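Local coordinates for protein lectin 2 (PDB 4TQJ) that recognises and binds non-reducing terminal N-acetylglucosamine, as a fungal lectin built on a beta-propeller, at residues Gly17-Val22 with Met398-Ser403; Phe286-Thr291 with Arg340-Leu345. The protein carries 1 engineered substitution. All coordinates share one frame; numbering follows the deposited sequence.

Contact 1. Residues Gly17-Val22 with Met398-Ser403; sequences GFADIV and MANLDS
D20 meets residues 399-401 with both its backbone and its carboxylate. Its backbone N donates to A399 O (2.7 Å, N-H...O angle 149°), and its backbone O accepts from A399 N at 2.9 Å, making D20 and A399 an antiparallel hydrogen-bonded pair. The carboxylate extends the pairing past the end of the strand: L401 N reaches D20 OD2 at 2.9 Å, using the anti lone pair of that oxygen. An aspartate is long enough here to receive a backbone N-H while L401 CD1 packs against its CB. The other oxygen, OD1, is satisfied by N34 N. One water links OD2 to the D402 carboxylate, whose OD1 forms a salt bridge with K71, and a further water accepts from D402 N and donates to D20 OD2. N400 uses both ends of its amide: OD1 accepts from A14 N, while ND2 reaches a water (3.2 Å) that also accepts from F18 N at 2.8 Å. On the face carrying I21 and M398 the contact is mainly apolar. M398, bent at chi2 and chi3, curls its thioether back over the neighbouring strand, so that CE touches A19 CB at 3.7 Å and also lies against the D20 carbonyl, while SD meets I21 CG1 at 3.8 Å; a flexible unbranched chain suits that curl. V22 CG2 meets L401 CD2. Strand 395-399, from the end of the chain, thus forms the innermost strand of a four-stranded blade whose other three strands come from the beginning, the "Velcro" closure of a beta-propeller.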
# COMPACT_ATOMS: atom_id res chain seq x y z
N GLY A 17 6.45 7.43 -2.40
CA GLY A 17 5.63 6.47 -1.70
C GLY A 17 5.40 6.79 -0.22
O GLY A 17 5.68 7.89 0.26
N PHE A 18 4.90 5.80 0.51
CA PHE A 18 4.60 6.01 1.92
C PHE A 18 5.41 5.02 2.72
O PHE A 18 4.94 3.93 3.05
CB PHE A 18 3.11 5.85 2.17
CG PHE A 18 2.25 6.66 1.24
CD1 PHE A 18 1.71 7.88 1.65
CD2 PHE A 18 1.98 6.22 -0.04
CE1 PHE A 18 0.93 8.63 0.80
CE2 PHE A 18 1.20 6.97 -0.90
CZ PHE A 18 0.67 8.18 -0.48
N ALA A 19 6.66 5.38 3.03
CA ALA A 19 7.52 4.42 3.72
C ALA A 19 6.93 3.95 5.06
O ALA A 19 6.39 4.75 5.83
CB ALA A 19 8.95 5.00 3.93
N ASP A 20 7.05 2.66 5.32
CA ASP A 20 6.67 2.09 6.62
C ASP A 20 7.89 1.89 7.53
O ASP A 20 9.01 1.82 7.06
CB ASP A 20 5.99 0.72 6.41
CG ASP A 20 4.85 0.78 5.42
OD1 ASP A 20 3.82 1.41 5.73
OD2 ASP A 20 4.99 0.22 4.31
N ILE A 21 7.66 1.78 8.83
CA ILE A 21 8.74 1.49 9.78
C ILE A 21 8.76 0.00 10.05
O ILE A 21 7.72 -0.58 10.34
CB ILE A 21 8.51 2.16 11.14
CG1 ILE A 21 8.39 3.68 10.97
CG2 ILE A 21 9.64 1.81 12.11
CD1 ILE A 21 7.93 4.35 12.23
N VAL A 22 9.93 -0.61 9.94
CA VAL A 22 10.07 -2.00 10.34
C VAL A 22 11.16 -2.07 11.39
O VAL A 22 12.31 -1.68 11.15
CB VAL A 22 10.38 -2.92 9.14
CG1 VAL A 22 10.73 -4.33 9.59
CG2 VAL A 22 9.20 -2.93 8.17
N MET A 398 13.41 1.82 7.45
CA MET A 398 12.24 2.22 6.69
C MET A 398 12.14 1.26 5.50
O MET A 398 13.17 0.85 4.96
CB MET A 398 12.34 3.67 6.21
CG MET A 398 12.53 4.69 7.34
SD MET A 398 11.21 4.67 8.58
CE MET A 398 9.75 5.00 7.59
N ALA A 399 10.92 0.91 5.10
CA ALA A 399 10.70 0.04 3.94
C ALA A 399 9.27 0.21 3.43
O ALA A 399 8.39 0.59 4.18
CB ALA A 399 10.95 -1.42 4.31
N ASN A 400 9.06 -0.05 2.14
CA ASN A 400 7.70 -0.05 1.60
C ASN A 400 7.15 -1.47 1.64
O ASN A 400 7.46 -2.31 0.80
CB ASN A 400 7.66 0.52 0.18
CG ASN A 400 8.35 1.88 0.08
OD1 ASN A 400 9.56 1.95 -0.16
ND2 ASN A 400 7.59 2.95 0.26
N LEU A 401 6.34 -1.74 2.65
CA LEU A 401 5.78 -3.07 2.81
C LEU A 401 4.95 -3.46 1.60
O LEU A 401 4.94 -4.61 1.20
CB LEU A 401 4.95 -3.12 4.09
CG LEU A 401 5.89 -2.99 5.29
CD1 LEU A 401 5.11 -2.81 6.57
CD2 LEU A 401 6.76 -4.24 5.35
N ASP A 402 4.26 -2.48 1.02
CA ASP A 402 3.53 -2.69 -0.22
C ASP A 402 4.28 -2.07 -1.40
O ASP A 402 4.09 -0.90 -1.73
CB ASP A 402 2.13 -2.07 -0.09
CG ASP A 402 1.22 -2.89 0.82
OD1 ASP A 402 1.12 -4.12 0.62
OD2 ASP A 402 0.60 -2.30 1.74
N SER A 403 5.15 -2.85 -2.02
CA SER A 403 5.90 -2.38 -3.19
C SER A 403 5.42 -3.04 -4.48
O SER A 403 5.28 -2.38 -5.51
CB SER A 403 7.40 -2.63 -3.00
OG SER A 403 7.83 -3.69 -3.84
O HOH W 1 4.58 3.24 -0.69
O HOH W 2 2.01 -1.02 3.75
O HOH W 3 3.59 0.10 2.30

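Contact 2. Residues Phe286-Thr291 with Arg340-Leu345; sequences FIADLT and RFVVDL
V342 reaches across to F286, A288 and L290 although no hydrogen bond joins the two segments: strands 286-288 and 340-343 run side by side in nearly the same direction, 23° apart, with their axes 7.7 Å from each other, and side chains fill the gap. The branching of V342 suits this place, because its two methyls serve different partners. CG1 stands anti to the backbone N (chi1 -175°) and touches A288 CB at 3.6 Å, with L290 CD1 approaching the same methyl at 4.0 Å. CG2 lies over one face of the F286 ring, offset toward the rim, in a CH-pi contact 4.0 Å from the centroid. A288, with only a methyl to offer, meets CG1 directly at the point where the CA atoms of the two segments are nearest, 6.7 Å between A288 and V342, whereas the flat F286 ring spans the gap beside it, its CZ 3.5 Å from R340 O. Each segment carries the innermost strand of its own four-stranded blade, so this is the apolar seam between neighbouring blades of a beta-propeller. F301 and A351, one from each of these blades, also pack on V342. The R340 side chain runs away from residues 286-291 and packs on F301, with NH1 bonded to F327 O. Beyond strand 286-288 the chain turns sharply: D289 OD1 accepts from T291 N at 3.0 Å, from above the carboxylate plane, in an Asx turn, and its OD2 takes G294 N; a short acidic side chain can hold the loop at both points.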
# COMPACT_ATOMS: atom_id res chain seq x y z
N PHE A 286 23.11 11.98 3.55
CA PHE A 286 22.28 11.14 2.69
C PHE A 286 22.13 11.78 1.31
O PHE A 286 22.24 13.00 1.16
CB PHE A 286 20.85 10.97 3.25
CG PHE A 286 20.78 10.40 4.64
CD1 PHE A 286 20.42 9.07 4.84
CD2 PHE A 286 21.03 11.20 5.75
CE1 PHE A 286 20.34 8.54 6.14
CE2 PHE A 286 20.96 10.69 7.03
CZ PHE A 286 20.61 9.35 7.23
N ILE A 287 21.86 10.96 0.31
CA ILE A 287 21.39 11.44 -0.97
C ILE A 287 19.95 10.98 -1.06
O ILE A 287 19.66 9.80 -0.85
CB ILE A 287 22.18 10.84 -2.15
CG1 ILE A 287 23.68 11.10 -2.00
CG2 ILE A 287 21.63 11.41 -3.47
CD1 ILE A 287 24.03 12.56 -1.75
N ALA A 288 19.05 11.90 -1.33
CA ALA A 288 17.63 11.56 -1.46
C ALA A 288 16.98 12.57 -2.39
O ALA A 288 17.49 13.68 -2.55
CB ALA A 288 16.95 11.58 -0.10
N ASP A 289 15.86 12.19 -3.01
CA ASP A 289 15.18 13.12 -3.92
C ASP A 289 14.25 14.03 -3.14
O ASP A 289 13.17 13.60 -2.71
CB ASP A 289 14.39 12.37 -5.01
CG ASP A 289 13.76 13.32 -6.02
OD1 ASP A 289 13.93 14.55 -5.86
OD2 ASP A 289 13.12 12.86 -6.98
N LEU A 290 14.66 15.27 -2.94
CA LEU A 290 13.87 16.18 -2.11
C LEU A 290 12.94 17.06 -2.94
O LEU A 290 12.23 17.88 -2.39
CB LEU A 290 14.76 17.05 -1.21
CG LEU A 290 15.06 16.52 0.19
CD1 LEU A 290 15.76 15.16 0.16
CD2 LEU A 290 15.90 17.54 0.97
N THR A 291 12.92 16.86 -4.26
CA THR A 291 12.10 17.72 -5.11
C THR A 291 11.21 16.99 -6.11
O THR A 291 10.53 17.63 -6.91
CB THR A 291 12.95 18.74 -5.85
OG1 THR A 291 13.89 18.04 -6.67
CG2 THR A 291 13.70 19.64 -4.84
N ARG A 340 18.07 8.37 12.25
CA ARG A 340 17.46 9.34 11.35
C ARG A 340 17.35 8.80 9.92
O ARG A 340 18.20 8.04 9.47
CB ARG A 340 18.21 10.68 11.40
CG ARG A 340 17.91 11.47 12.69
CD ARG A 340 19.02 12.46 13.00
NE ARG A 340 20.21 11.79 13.52
CZ ARG A 340 21.33 12.41 13.87
NH1 ARG A 340 21.41 13.72 13.76
NH2 ARG A 340 22.36 11.72 14.32
N PHE A 341 16.28 9.20 9.24
CA PHE A 341 15.99 8.73 7.89
C PHE A 341 15.52 9.89 7.02
O PHE A 341 14.90 10.84 7.49
CB PHE A 341 14.90 7.65 7.89
CG PHE A 341 15.09 6.58 8.94
CD1 PHE A 341 15.66 5.37 8.62
CD2 PHE A 341 14.67 6.80 10.25
CE1 PHE A 341 15.81 4.37 9.59
CE2 PHE A 341 14.83 5.81 11.22
CZ PHE A 341 15.39 4.60 10.88
N VAL A 342 15.83 9.78 5.74
CA VAL A 342 15.37 10.74 4.75
C VAL A 342 14.64 9.93 3.67
O VAL A 342 15.27 9.31 2.81
CB VAL A 342 16.53 11.54 4.14
CG1 VAL A 342 16.00 12.62 3.21
CG2 VAL A 342 17.41 12.15 5.27
N VAL A 343 13.31 9.92 3.75
CA VAL A 343 12.46 9.08 2.89
C VAL A 343 11.10 9.74 2.67
O VAL A 343 10.64 10.50 3.49
CB VAL A 343 12.22 7.67 3.51
CG1 VAL A 343 13.50 6.84 3.56
CG2 VAL A 343 11.58 7.77 4.88
N ASP A 344 10.45 9.42 1.56
CA ASP A 344 9.12 9.94 1.30
C ASP A 344 8.13 9.19 2.18
O ASP A 344 8.03 7.96 2.14
CB ASP A 344 8.75 9.76 -0.19
CG ASP A 344 7.51 10.53 -0.59
OD1 ASP A 344 7.11 11.44 0.18
OD2 ASP A 344 6.94 10.24 -1.68
N LEU A 345 7.41 9.94 3.01
CA LEU A 345 6.36 9.38 3.85
C LEU A 345 4.97 9.73 3.31
O LEU A 345 3.96 9.24 3.83
CB LEU A 345 6.47 9.93 5.26
CG LEU A 345 7.74 9.59 6.02
CD1 LEU A 345 7.84 10.44 7.31
CD2 LEU A 345 7.76 8.11 6.31

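Contacts 1 and 2 are consecutive steps around the propeller, their centres 13 Å apart. Contact 2 joins two neighbouring blades, and its segment 340-345 in turn borders the blade that contact 1 closes. D344 makes the polar junction: its OD2 lies 2.9 Å from G17 N and its backbone O 3.1 Å from A19 N, both probable hydrogen bonds. M398 and A19 make the apolar side of the junction, M398 CG coming within 3.4 Å of F341 CD1 and A19 packing on V343. F341 and V343 point away from the seam of contact 2, so strand 339-343 serves a different neighbour with each face. Neither contact can be assigned a direct part in holding N-acetylglucosamine.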